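Local structure of glutamate--tRNA ligase (Methanothermobacter thermautotrophicus, 3AII) at residues A[172-175]-A[176-180]; A[217-220]-A[221-225]; A[303-306]-A[307-310]. The protein probably attaches glutamate to tRNA in two steps, activating it with ATP as Glu-AMP and passing it to the tRNA acceptor end, as a non-discriminating archaeal enzyme. All coordinates share one frame; numbering follows the deposited sequence. Where two conformers were deposited one is given.

Contact 1. Residues A[172-175]-A[176-180]; sequences METY and YEYTE
The Tyr176 ring lies with one face against the backbone oxygen of Met172, which stands 3.3 Å above the ring plane and displaced toward the rim. At the edge, near that plane, comes the carboxylate of Glu173, its OE1 3.7 Å from Tyr176 CD2 and its own plane turned 85° to the ring. Farther out, Met172 CE meets Tyr176 OH at 3.4 Å; bends at chi2 and chi3 (-66° and -62°) bring this terminal methyl to the hydroxyl end of the phenol, a shape flexible methionine adopts easily. That hydroxyl is hydrogen-bonded to Val270 O, and Phe226 meets the ring edge-to-face. The Tyr178 ring has Thr174 O at its edge and Thr174 CG2 4.0 Å from Tyr178 CD2, the two side chains lying alongside each other. All this sits on the first turns of helix 172-184 in the catalytic domain. On the face packed against Met254 and Phe276, Thr179 OG1 donates to Tyr175 O at 2.8 Å, and Thr179 N reaches the same oxygen from the opposite face of its carbonyl plane. Threonine thus satisfies its buried hydroxyl within the helix, and the oxygen gripped by two donors is probably more polarised than its neighbours.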
ATOM      1  N   MET A 172     -13.270   3.084 -24.885  1.00 13.59           N
ATOM      2  CA  MET A 172     -14.497   2.315 -25.141  1.00 16.25           C
ATOM      3  C   MET A 172     -14.692   1.938 -26.615  1.00 17.41           C
ATOM      4  O   MET A 172     -15.045   0.797 -26.923  1.00 15.22           O
ATOM      5  CB  MET A 172     -15.730   3.040 -24.582  1.00 16.12           C
ATOM      6  CG  MET A 172     -15.609   3.413 -23.117  1.00 20.78           C
ATOM      7  SD  MET A 172     -15.548   1.945 -22.070  1.00 23.43           S
ATOM      8  CE  MET A 172     -17.155   1.274 -22.458  1.00 19.77           C
ATOM      9  N   GLU A 173     -14.469   2.877 -27.541  1.00 13.67           N
ATOM     10  CA  GLU A 173     -14.678   2.584 -28.954  1.00 15.22           C
ATOM     11  C   GLU A 173     -13.704   1.532 -29.462  1.00 14.32           C
ATOM     12  O   GLU A 173     -13.988   0.814 -30.418  1.00 15.68           O
ATOM     13  CB  GLU A 173     -14.613   3.858 -29.804  1.00 16.83           C
ATOM     14  CG  GLU A 173     -15.677   4.867 -29.415  1.00 18.60           C
ATOM     15  CD  GLU A 173     -17.079   4.396 -29.779  1.00 31.72           C
ATOM     16  OE1 GLU A 173     -17.206   3.508 -30.659  1.00 29.47           O
ATOM     17  OE2 GLU A 173     -18.049   4.922 -29.187  1.00 31.54           O
ATOM     18  N   THR A 174     -12.551   1.446 -28.803  1.00 16.86           N
ATOM     19  CA  THR A 174     -11.583   0.420 -29.151  1.00 11.35           C
ATOM     20  C   THR A 174     -12.137  -0.954 -28.768  1.00 14.50           C
ATOM     21  O   THR A 174     -12.077  -1.911 -29.554  1.00 16.48           O
ATOM     22  CB  THR A 174     -10.238   0.679 -28.448  1.00 16.58           C
ATOM     23  OG1 THR A 174      -9.677   1.906 -28.949  1.00 20.95           O
ATOM     24  CG2 THR A 174      -9.264  -0.459 -28.689  1.00 18.89           C
ATOM     25  N   TYR A 175     -12.683  -1.057 -27.556  1.00 14.06           N
ATOM     26  CA  TYR A 175     -13.269  -2.334 -27.147  1.00 11.98           C
ATOM     27  C   TYR A 175     -14.447  -2.702 -28.039  1.00 16.70           C
ATOM     28  O   TYR A 175     -14.670  -3.874 -28.305  1.00 14.82           O
ATOM     29  CB  TYR A 175     -13.686  -2.315 -25.672  1.00 12.77           C
ATOM     30  CG  TYR A 175     -12.576  -1.858 -24.764  1.00 11.60           C
ATOM     31  CD1 TYR A 175     -11.324  -2.474 -24.804  1.00 13.98           C
ATOM     32  CD2 TYR A 175     -12.781  -0.842 -23.850  1.00 11.80           C
ATOM     33  CE1 TYR A 175     -10.304  -2.054 -23.977  1.00 13.82           C
ATOM     34  CE2 TYR A 175     -11.772  -0.415 -23.020  1.00 14.02           C
ATOM     35  CZ  TYR A 175     -10.538  -1.022 -23.094  1.00 13.10           C
ATOM     36  OH  TYR A 175      -9.531  -0.585 -22.273  1.00 13.73           O
ATOM     37  N   TYR A 176     -15.218  -1.707 -28.471  1.00 13.34           N
ATOM     38  CA  TYR A 176     -16.354  -1.984 -29.363  1.00 13.30           C
ATOM     39  C   TYR A 176     -15.865  -2.451 -30.732  1.00 17.21           C
ATOM     40  O   TYR A 176     -16.404  -3.395 -31.302  1.00 17.26           O
ATOM     41  CB  TYR A 176     -17.231  -0.734 -29.512  1.00 15.29           C
ATOM     42  CG  TYR A 176     -17.860  -0.224 -28.228  1.00 14.64           C
ATOM     43  CD1 TYR A 176     -18.020  -1.047 -27.113  1.00 12.98           C
ATOM     44  CD2 TYR A 176     -18.308   1.087 -28.139  1.00 14.56           C
ATOM     45  CE1 TYR A 176     -18.584  -0.562 -25.947  1.00 16.03           C
ATOM     46  CE2 TYR A 176     -18.869   1.585 -26.980  1.00 15.78           C
ATOM     47  CZ  TYR A 176     -19.020   0.755 -25.887  1.00 16.78           C
ATOM     48  OH  TYR A 176     -19.607   1.268 -24.752  1.00 17.43           O
ATOM     49  N   GLU A 177     -14.837  -1.783 -31.248  1.00 15.57           N
ATOM     50  CA  GLU A 177     -14.217  -2.146 -32.523  1.00 14.75           C
ATOM     51  C   GLU A 177     -13.758  -3.597 -32.500  1.00 14.38           C
ATOM     52  O   GLU A 177     -14.026  -4.380 -33.438  1.00 18.25           O
ATOM     53  CB  GLU A 177     -13.012  -1.236 -32.800  1.00 17.54           C
ATOM     54  CG  GLU A 177     -12.286  -1.546 -34.105  1.00 22.86           C
ATOM     55  CD  GLU A 177     -10.960  -0.806 -34.220  1.00 42.07           C
ATOM     56  OE1 GLU A 177     -10.765   0.186 -33.482  1.00 34.73           O
ATOM     57  OE2 GLU A 177     -10.110  -1.218 -35.042  1.00 38.36           O
ATOM     58  N   TYR A 178     -13.066  -3.971 -31.430  1.00 17.25           N
ATOM     59  CA  TYR A 178     -12.549  -5.328 -31.352  1.00 17.30           C
ATOM     60  C   TYR A 178     -13.607  -6.360 -30.989  1.00 14.86           C
ATOM     61  O   TYR A 178     -13.431  -7.526 -31.273  1.00 17.05           O
ATOM     62  CB  TYR A 178     -11.270  -5.414 -30.498  1.00 17.37           C
ATOM     63  CG  TYR A 178     -10.125  -4.863 -31.303  1.00 14.33           C
ATOM     64  CD1 TYR A 178      -9.457  -5.665 -32.214  1.00 21.15           C
ATOM     65  CD2 TYR A 178      -9.788  -3.518 -31.238  1.00 16.77           C
ATOM     66  CE1 TYR A 178      -8.445  -5.156 -33.006  1.00 18.10           C
ATOM     67  CE2 TYR A 178      -8.775  -2.997 -32.045  1.00 22.19           C
ATOM     68  CZ  TYR A 178      -8.113  -3.835 -32.920  1.00 21.60           C
ATOM     69  OH  TYR A 178      -7.105  -3.341 -33.717  1.00 22.62           O
ATOM     70  N   THR A 179     -14.706  -5.923 -30.377  1.00 14.19           N
ATOM     71  CA  THR A 179     -15.863  -6.814 -30.224  1.00 12.59           C
ATOM     72  C   THR A 179     -16.441  -7.172 -31.596  1.00 13.66           C
ATOM     73  O   THR A 179     -16.742  -8.339 -31.863  1.00 16.03           O
ATOM     74  CB  THR A 179     -16.954  -6.175 -29.351  1.00 16.12           C
ATOM     75  OG1 THR A 179     -16.450  -6.045 -28.015  1.00 15.26           O
ATOM     76  CG2 THR A 179     -18.208  -7.049 -29.321  1.00 17.32           C
ATOM     77  N   GLU A 180     -16.628  -6.163 -32.443  1.00 14.13           N
ATOM     78  CA  GLU A 180     -17.134  -6.379 -33.809  1.00 13.35           C
ATOM     79  C   GLU A 180     -16.183  -7.274 -34.611  1.00 17.90           C
ATOM     80  O   GLU A 180     -16.617  -8.168 -35.331  1.00 20.31           O
ATOM     81  CB  GLU A 180     -17.377  -5.046 -34.527  1.00 16.63           C
ATOM     82  CG  GLU A 180     -18.476  -4.200 -33.879  1.00 21.81           C
ATOM     83  CD  GLU A 180     -19.222  -3.309 -34.863  1.00 39.33           C
ATOM     84  OE1 GLU A 180     -18.709  -3.073 -35.981  1.00 37.53           O
ATOM     85  OE2 GLU A 180     -20.331  -2.847 -34.513  1.00 45.73           O
TER
HETATM   86  O   HOH W   1     -12.072   2.297 -32.583  1.00 39.32           O

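Contact 2. Residues A[217-220]-A[221-225]; sequences ENLQ and RWREM
Leu219 lies across Arg223, its branched end over one face of the guanidinium: CG stands 3.8 Å above that plane toward the rim, and CD2 comes to 3.5 Å from Arg223 NH1. The first torsion of the arginine sets CG beside the backbone N, pointing the chain back toward the leucine four residues earlier, and the extended run from CG to NE supplies the reach. Water 2 sits in the guanidinium plane at its edge, accepting from Arg223 NH1 at 2.8 Å and donating to Gln220 OE1, so face and edge serve different partners. The other methyl of Leu219, CD1, meets Trp222 CD1 obliquely at 4.2 Å. With an alanine here, the guanidinium would probably lose the apolar surface beneath its face and be freer to turn, and a gap would open beside the indole. These residues belong to helix 215-224, which packs through Leu219 and Trp222 on helix 172-184 and through Asn218 and Trp222 on strand 188-191, close to the zinc site of Cys191, Cys193, Cys208 and Cys210. Trp222 fills the buried side, meeting Phe226 edge-to-face, while Arg221 NH1 is hydrogen-bonded to Val190 O. On the exposed side Gln220 and Glu224 cross with amide and carboxylate planes 68° apart. Gln220 NE2 donates to Glu224 OE1 at 2.7 Å with an N-H...O angle of 166°, staying in its own amide plane and using the anti lone pair of the oxygen. The glutamine chain bends at chi2 (67°), which turns the amide toward its partner one helical turn on.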
ATOM      1  N   GLU A 217     -26.267 -11.413 -38.037  1.00 21.61           N
ATOM      2  CA  GLU A 217     -27.216 -11.624 -36.950  1.00 20.27           C
ATOM      3  C   GLU A 217     -26.642 -11.171 -35.595  1.00 24.31           C
ATOM      4  O   GLU A 217     -27.296 -10.443 -34.842  1.00 21.23           O
ATOM      5  CB  GLU A 217     -27.630 -13.091 -36.874  1.00 28.10           C
ATOM      6  CG  GLU A 217     -28.492 -13.564 -38.042  1.00 31.54           C
ATOM      7  CD  GLU A 217     -28.831 -15.044 -37.934  1.00 60.18           C
ATOM      8  OE1 GLU A 217     -30.035 -15.381 -37.914  1.00 61.39           O
ATOM      9  OE2 GLU A 217     -27.891 -15.867 -37.852  1.00 36.60           O
ATOM     10  N   ASN A 218     -25.423 -11.608 -35.290  1.00 20.63           N
ATOM     11  CA  ASN A 218     -24.746 -11.179 -34.062  1.00 19.14           C
ATOM     12  C   ASN A 218     -24.472  -9.683 -34.055  1.00 22.91           C
ATOM     13  O   ASN A 218     -24.565  -9.038 -33.015  1.00 21.17           O
ATOM     14  CB  ASN A 218     -23.430 -11.937 -33.868  1.00 19.46           C
ATOM     15  CG  ASN A 218     -23.624 -13.288 -33.201  1.00 24.89           C
ATOM     16  OD1 ASN A 218     -24.306 -13.400 -32.186  1.00 21.76           O
ATOM     17  ND2 ASN A 218     -23.002 -14.313 -33.754  1.00 23.61           N
ATOM     18  N   LEU A 219     -24.119  -9.125 -35.208  1.00 18.32           N
ATOM     19  CA  LEU A 219     -23.757  -7.717 -35.246  1.00 22.03           C
ATOM     20  C   LEU A 219     -24.982  -6.861 -34.948  1.00 21.96           C
ATOM     21  O   LEU A 219     -24.892  -5.837 -34.274  1.00 21.21           O
ATOM     22  CB  LEU A 219     -23.164  -7.360 -36.614  1.00 21.87           C
ATOM     23  CG  LEU A 219     -22.463  -6.009 -36.741  1.00 27.98           C
ATOM     24  CD1 LEU A 219     -21.215  -5.987 -35.865  1.00 27.81           C
ATOM     25  CD2 LEU A 219     -22.111  -5.714 -38.214  1.00 32.28           C
ATOM     26  N   GLN A 220     -26.133  -7.293 -35.461  1.00 20.20           N
ATOM     27  CA  GLN A 220     -27.387  -6.611 -35.174  1.00 19.78           C
ATOM     28  C   GLN A 220     -27.723  -6.673 -33.673  1.00 18.86           C
ATOM     29  O   GLN A 220     -28.120  -5.671 -33.083  1.00 20.21           O
ATOM     30  CB  GLN A 220     -28.522  -7.216 -36.014  1.00 25.18           C
ATOM     31  CG  GLN A 220     -29.910  -6.751 -35.610  1.00 22.90           C
ATOM     32  CD  GLN A 220     -30.141  -5.290 -35.891  1.00 30.68           C
ATOM     33  OE1 GLN A 220     -29.554  -4.719 -36.813  1.00 42.92           O
ATOM     34  NE2 GLN A 220     -31.008  -4.669 -35.099  1.00 35.53           N
ATOM     35  N   ARG A 221     -27.558  -7.841 -33.064  1.00 18.47           N
ATOM     36  CA  ARG A 221     -27.814  -7.978 -31.631  1.00 20.32           C
ATOM     37  C   ARG A 221     -26.843  -7.121 -30.831  1.00 19.36           C
ATOM     38  O   ARG A 221     -27.205  -6.548 -29.801  1.00 18.90           O
ATOM     39  CB  ARG A 221     -27.647  -9.419 -31.179  1.00 17.12           C
ATOM     40  CG  ARG A 221     -28.732 -10.380 -31.675  1.00 22.73           C
ATOM     41  CD  ARG A 221     -28.626 -11.665 -30.876  1.00 23.68           C
ATOM     42  NE  ARG A 221     -29.747 -12.578 -31.093  1.00 27.94           N
ATOM     43  CZ  ARG A 221     -29.959 -13.665 -30.360  1.00 31.05           C
ATOM     44  NH1 ARG A 221     -29.130 -13.958 -29.366  1.00 25.12           N
ATOM     45  NH2 ARG A 221     -31.000 -14.452 -30.609  1.00 31.10           N
ATOM     46  N   TRP A 222     -25.603  -7.063 -31.305  1.00 18.67           N
ATOM     47  CA  TRP A 222     -24.565  -6.263 -30.653  1.00 20.51           C
ATOM     48  C   TRP A 222     -24.988  -4.805 -30.640  1.00 16.81           C
ATOM     49  O   TRP A 222     -24.949  -4.144 -29.597  1.00 17.58           O
ATOM     50  CB  TRP A 222     -23.210  -6.453 -31.360  1.00 17.31           C
ATOM     51  CG  TRP A 222     -22.159  -5.401 -31.062  1.00 18.66           C
ATOM     52  CD1 TRP A 222     -21.589  -4.531 -31.955  1.00 19.46           C
ATOM     53  CD2 TRP A 222     -21.572  -5.109 -29.792  1.00 15.77           C
ATOM     54  NE1 TRP A 222     -20.684  -3.725 -31.326  1.00 18.34           N
ATOM     55  CE2 TRP A 222     -20.648  -4.052 -29.993  1.00 15.11           C
ATOM     56  CE3 TRP A 222     -21.730  -5.635 -28.506  1.00 14.86           C
ATOM     57  CZ2 TRP A 222     -19.880  -3.519 -28.963  1.00 14.12           C
ATOM     58  CZ3 TRP A 222     -20.972  -5.098 -27.471  1.00 14.10           C
ATOM     59  CH2 TRP A 222     -20.060  -4.050 -27.705  1.00 15.66           C
ATOM     60  N   ARG A 223     -25.433  -4.305 -31.789  1.00 18.03           N
ATOM     61  CA  ARG A 223     -25.801  -2.900 -31.886  1.00 18.33           C
ATOM     62  C   ARG A 223     -27.011  -2.614 -31.012  1.00 18.86           C
ATOM     63  O   ARG A 223     -27.140  -1.533 -30.425  1.00 21.18           O
ATOM     64  CB  ARG A 223     -26.048  -2.520 -33.353  1.00 24.33           C
ATOM     65  CG  ARG A 223     -24.746  -2.448 -34.136  1.00 26.28           C
ATOM     66  CD  ARG A 223     -24.941  -1.907 -35.553  1.00 38.26           C
ATOM     67  NE  ARG A 223     -23.647  -1.626 -36.173  1.00 60.28           N
ATOM     68  CZ  ARG A 223     -23.262  -2.085 -37.359  1.00 67.99           C
ATOM     69  NH1 ARG A 223     -24.077  -2.847 -38.078  1.00 45.92           N
ATOM     70  NH2 ARG A 223     -22.062  -1.774 -37.831  1.00 48.50           N
ATOM     71  N   GLU A 224     -27.866  -3.616 -30.863  1.00 18.88           N
ATOM     72  CA  GLU A 224     -29.058  -3.454 -30.047  1.00 18.06           C
ATOM     73  C   GLU A 224     -28.735  -3.324 -28.564  1.00 20.59           C
ATOM     74  O   GLU A 224     -29.470  -2.667 -27.825  1.00 20.28           O
ATOM     75  CB  GLU A 224     -30.007  -4.627 -30.256  1.00 21.70           C
ATOM     76  CG  GLU A 224     -30.605  -4.683 -31.645  1.00 28.94           C
ATOM     77  CD  GLU A 224     -31.442  -5.928 -31.839  1.00 34.10           C
ATOM     78  OE1 GLU A 224     -31.866  -6.182 -32.983  1.00 27.90           O
ATOM     79  OE2 GLU A 224     -31.662  -6.647 -30.839  1.00 31.44           O
ATOM     80  N   MET A 225     -27.633  -3.933 -28.131  1.00 17.75           N
ATOM     81  CA  MET A 225     -27.252  -3.879 -26.716  1.00 17.93           C
ATOM     82  C   MET A 225     -27.144  -2.454 -26.203  1.00 16.33           C
ATOM     83  O   MET A 225     -27.339  -2.196 -25.026  1.00 17.21           O
ATOM     84  CB  MET A 225     -25.942  -4.629 -26.465  1.00 18.27           C
ATOM     85  CG  MET A 225     -26.088  -6.140 -26.528  1.00 17.54           C
ATOM     86  SD  MET A 225     -24.541  -7.039 -26.230  1.00 18.95           S
ATOM     87  CE  MET A 225     -24.150  -6.546 -24.555  1.00 19.27           C
TER
HETATM   88  O   HOH W   2     -26.619  -4.000 -37.776  1.00 47.25           O

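Contact 3. Residues A[303-306]-A[307-310]; sequences QEYL and YRHL
Arg308 N donates to Glu304 O at 2.9 Å, and His309 N to Tyr305 O at the same length; Tyr307 N and Leu310 N continue the i to i+4 pattern with Gln303 O and Leu306 O. The polar ends of three side chains turn to partners beyond this turn: Gln303 OE1 to Asn275 ND2, Glu304 OE2 to Arg300 NE in a salt bridge, and His309 NE2 to Lys238 O. Histidine suits its place, since the ring can extend an N-H to that carbonyl while His309 CD2 rests 3.1 Å from Tyr305 O. The segments form the later turns of helix 299-310 in the class I catalytic domain, laid on helices 274-284 and 172-184. Leu306 and Arg308 each have two conformers, of which one is described. Leu306 fills the buried side, reaching Phe276 and Ala279 on the former and Leu182 on the latter, which Leu310 also touches. Around the exposed side, Tyr305 and Arg308 point the same way, their flat groups 38° apart, and Tyr305 CD2 lies over one face of the guanidinium. A bend at chi3 (36°) brings Arg308 NH2 to 3.6 Å from Tyr305 CE2. Gln303 and Tyr307 likewise run side by side, amide and ring planes 29° apart.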
ATOM      1  N   GLN A 303      -8.215 -15.620 -21.481  1.00 22.21           N
ATOM      2  CA  GLN A 303      -7.713 -14.689 -22.485  1.00 19.92           C
ATOM      3  C   GLN A 303      -7.090 -15.377 -23.693  1.00 22.85           C
ATOM      4  O   GLN A 303      -7.182 -14.885 -24.820  1.00 19.62           O
ATOM      5  CB  GLN A 303      -6.699 -13.745 -21.844  1.00 18.74           C
ATOM      6  CG  GLN A 303      -7.289 -12.924 -20.708  1.00 21.43           C
ATOM      7  CD  GLN A 303      -6.261 -12.030 -20.044  1.00 25.26           C
ATOM      8  OE1 GLN A 303      -6.440 -11.606 -18.902  1.00 28.28           O
ATOM      9  NE2 GLN A 303      -5.177 -11.744 -20.754  1.00 28.89           N
ATOM     10  N   GLU A 304      -6.454 -16.518 -23.461  1.00 23.13           N
ATOM     11  CA  GLU A 304      -5.848 -17.270 -24.556  1.00 29.44           C
ATOM     12  C   GLU A 304      -6.810 -17.486 -25.739  1.00 23.62           C
ATOM     13  O   GLU A 304      -6.402 -17.417 -26.896  1.00 22.43           O
ATOM     14  CB  GLU A 304      -5.278 -18.596 -24.040  1.00 31.46           C
ATOM     15  CG  GLU A 304      -4.003 -18.424 -23.227  1.00 46.31           C
ATOM     16  CD  GLU A 304      -3.524 -19.711 -22.577  1.00 68.67           C
ATOM     17  OE1 GLU A 304      -4.233 -20.740 -22.665  1.00 55.30           O
ATOM     18  OE2 GLU A 304      -2.432 -19.688 -21.969  1.00 57.41           O
ATOM     19  N   TYR A 305      -8.094 -17.692 -25.452  1.00 24.18           N
ATOM     20  CA  TYR A 305      -9.096 -17.876 -26.506  1.00 23.40           C
ATOM     21  C   TYR A 305      -9.293 -16.637 -27.365  1.00 19.01           C
ATOM     22  O   TYR A 305      -9.533 -16.727 -28.565  1.00 24.62           O
ATOM     23  CB  TYR A 305     -10.441 -18.304 -25.913  1.00 21.60           C
ATOM     24  CG  TYR A 305     -10.439 -19.726 -25.418  1.00 21.75           C
ATOM     25  CD1 TYR A 305     -10.194 -20.017 -24.081  1.00 21.18           C
ATOM     26  CD2 TYR A 305     -10.680 -20.779 -26.286  1.00 24.58           C
ATOM     27  CE1 TYR A 305     -10.180 -21.318 -23.627  1.00 26.35           C
ATOM     28  CE2 TYR A 305     -10.670 -22.082 -25.837  1.00 17.94           C
ATOM     29  CZ  TYR A 305     -10.420 -22.345 -24.515  1.00 25.22           C
ATOM     30  OH  TYR A 305     -10.411 -23.644 -24.071  1.00 25.66           O
ATOM     31  N   LEU A 306      -9.194 -15.475 -26.729  1.00 20.24           N
ATOM     32  CA  LEU A 306      -9.320 -14.205 -27.433  0.51 20.69           C
ATOM     33  C   LEU A 306      -8.169 -14.011 -28.393  1.00 15.87           C
ATOM     34  O   LEU A 306      -8.374 -13.683 -29.563  1.00 20.64           O
ATOM     35  CB  LEU A 306      -9.311 -13.044 -26.443  0.51 20.30           C
ATOM     36  CG  LEU A 306     -10.575 -12.772 -25.647  0.51 20.88           C
ATOM     37  CD1 LEU A 306     -10.296 -11.641 -24.674  0.51 12.92           C
ATOM     38  CD2 LEU A 306     -11.712 -12.406 -26.576  0.51 24.24           C
ATOM     39  N   TYR A 307      -6.949 -14.213 -27.889  1.00 18.58           N
ATOM     40  CA  TYR A 307      -5.745 -14.081 -28.705  1.00 18.07           C
ATOM     41  C   TYR A 307      -5.849 -15.043 -29.884  1.00 19.53           C
ATOM     42  O   TYR A 307      -5.602 -14.678 -31.020  1.00 22.35           O
ATOM     43  CB  TYR A 307      -4.486 -14.398 -27.893  1.00 19.54           C
ATOM     44  CG  TYR A 307      -4.036 -13.310 -26.934  1.00 18.52           C
ATOM     45  CD1 TYR A 307      -3.271 -12.239 -27.387  1.00 19.92           C
ATOM     46  CD2 TYR A 307      -4.370 -13.366 -25.589  1.00 17.69           C
ATOM     47  CE1 TYR A 307      -2.838 -11.248 -26.512  1.00 19.21           C
ATOM     48  CE2 TYR A 307      -3.946 -12.363 -24.694  1.00 21.02           C
ATOM     49  CZ  TYR A 307      -3.186 -11.314 -25.176  1.00 19.66           C
ATOM     50  OH  TYR A 307      -2.755 -10.331 -24.314  1.00 22.38           O
ATOM     51  N   ARG A 308      -6.238 -16.274 -29.584  1.00 20.54           N
ATOM     52  CA  ARG A 308      -6.467 -17.300 -30.601  0.55 22.54           C
ATOM     53  C   ARG A 308      -7.401 -16.832 -31.713  1.00 25.34           C
ATOM     54  O   ARG A 308      -7.063 -16.862 -32.913  1.00 22.76           O
ATOM     55  CB  ARG A 308      -7.084 -18.537 -29.944  0.55 24.60           C
ATOM     56  CG  ARG A 308      -6.112 -19.457 -29.246  0.55 37.14           C
ATOM     57  CD  ARG A 308      -6.834 -20.729 -28.837  0.55 36.86           C
ATOM     58  NE  ARG A 308      -7.840 -21.114 -29.826  0.55 27.80           N
ATOM     59  CZ  ARG A 308      -8.645 -22.163 -29.699  0.55 37.22           C
ATOM     60  NH1 ARG A 308      -9.534 -22.441 -30.642  0.55 48.85           N
ATOM     61  NH2 ARG A 308      -8.554 -22.937 -28.629  0.55 23.59           N
ATOM     62  N   HIS A 309      -8.596 -16.412 -31.315  1.00 21.82           N
ATOM     63  CA  HIS A 309      -9.623 -16.018 -32.264  1.00 20.80           C
ATOM     64  C   HIS A 309      -9.237 -14.822 -33.106  1.00 29.21           C
ATOM     65  O   HIS A 309      -9.620 -14.741 -34.268  1.00 24.92           O
ATOM     66  CB  HIS A 309     -10.943 -15.719 -31.546  1.00 22.63           C
ATOM     67  CG  HIS A 309     -11.676 -16.941 -31.103  1.00 28.11           C
ATOM     68  ND1 HIS A 309     -11.837 -18.043 -31.916  1.00 40.07           N
ATOM     69  CD2 HIS A 309     -12.318 -17.227 -29.947  1.00 22.45           C
ATOM     70  CE1 HIS A 309     -12.536 -18.961 -31.275  1.00 49.27           C
ATOM     71  NE2 HIS A 309     -12.845 -18.489 -30.080  1.00 28.51           N
ATOM     72  N   LEU A 310      -8.483 -13.901 -32.518  1.00 18.83           N
ATOM     73  CA  LEU A 310      -8.087 -12.684 -33.225  1.00 21.24           C
ATOM     74  C   LEU A 310      -6.784 -12.855 -34.021  1.00 21.63           C
ATOM     75  O   LEU A 310      -6.367 -11.952 -34.758  1.00 27.64           O
ATOM     76  CB  LEU A 310      -7.995 -11.520 -32.236  1.00 21.32           C
ATOM     77  CG  LEU A 310      -9.359 -11.052 -31.702  1.00 24.79           C
ATOM     78  CD1 LEU A 310      -9.204 -10.178 -30.447  1.00 21.35           C
ATOM     79  CD2 LEU A 310     -10.154 -10.324 -32.780  1.00 29.88           C
TER

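In the fold
Contact 1 occupies the middle of the group: its centre is about 13 Å from that of contact 2 and about 15 Å from that of contact 3, whereas contacts 2 and 3 are about 21 Å apart, centre to centre. Contacts 1 and 2 touch directly. Trp222 lays CZ2 3.6 Å from Tyr176 CD1, and Glu180 CD comes to 3.5 Å from Leu219 CD1, joining helix 172-184 to helix 215-224. Contacts 1 and 3 stay about 5 Å apart at their nearest atoms, yet both pack on helix 274-284. All three belong to the class I catalytic domain; contact 2 lies beside the zinc site, with the Arg221 side chain about 5 Å from the ion.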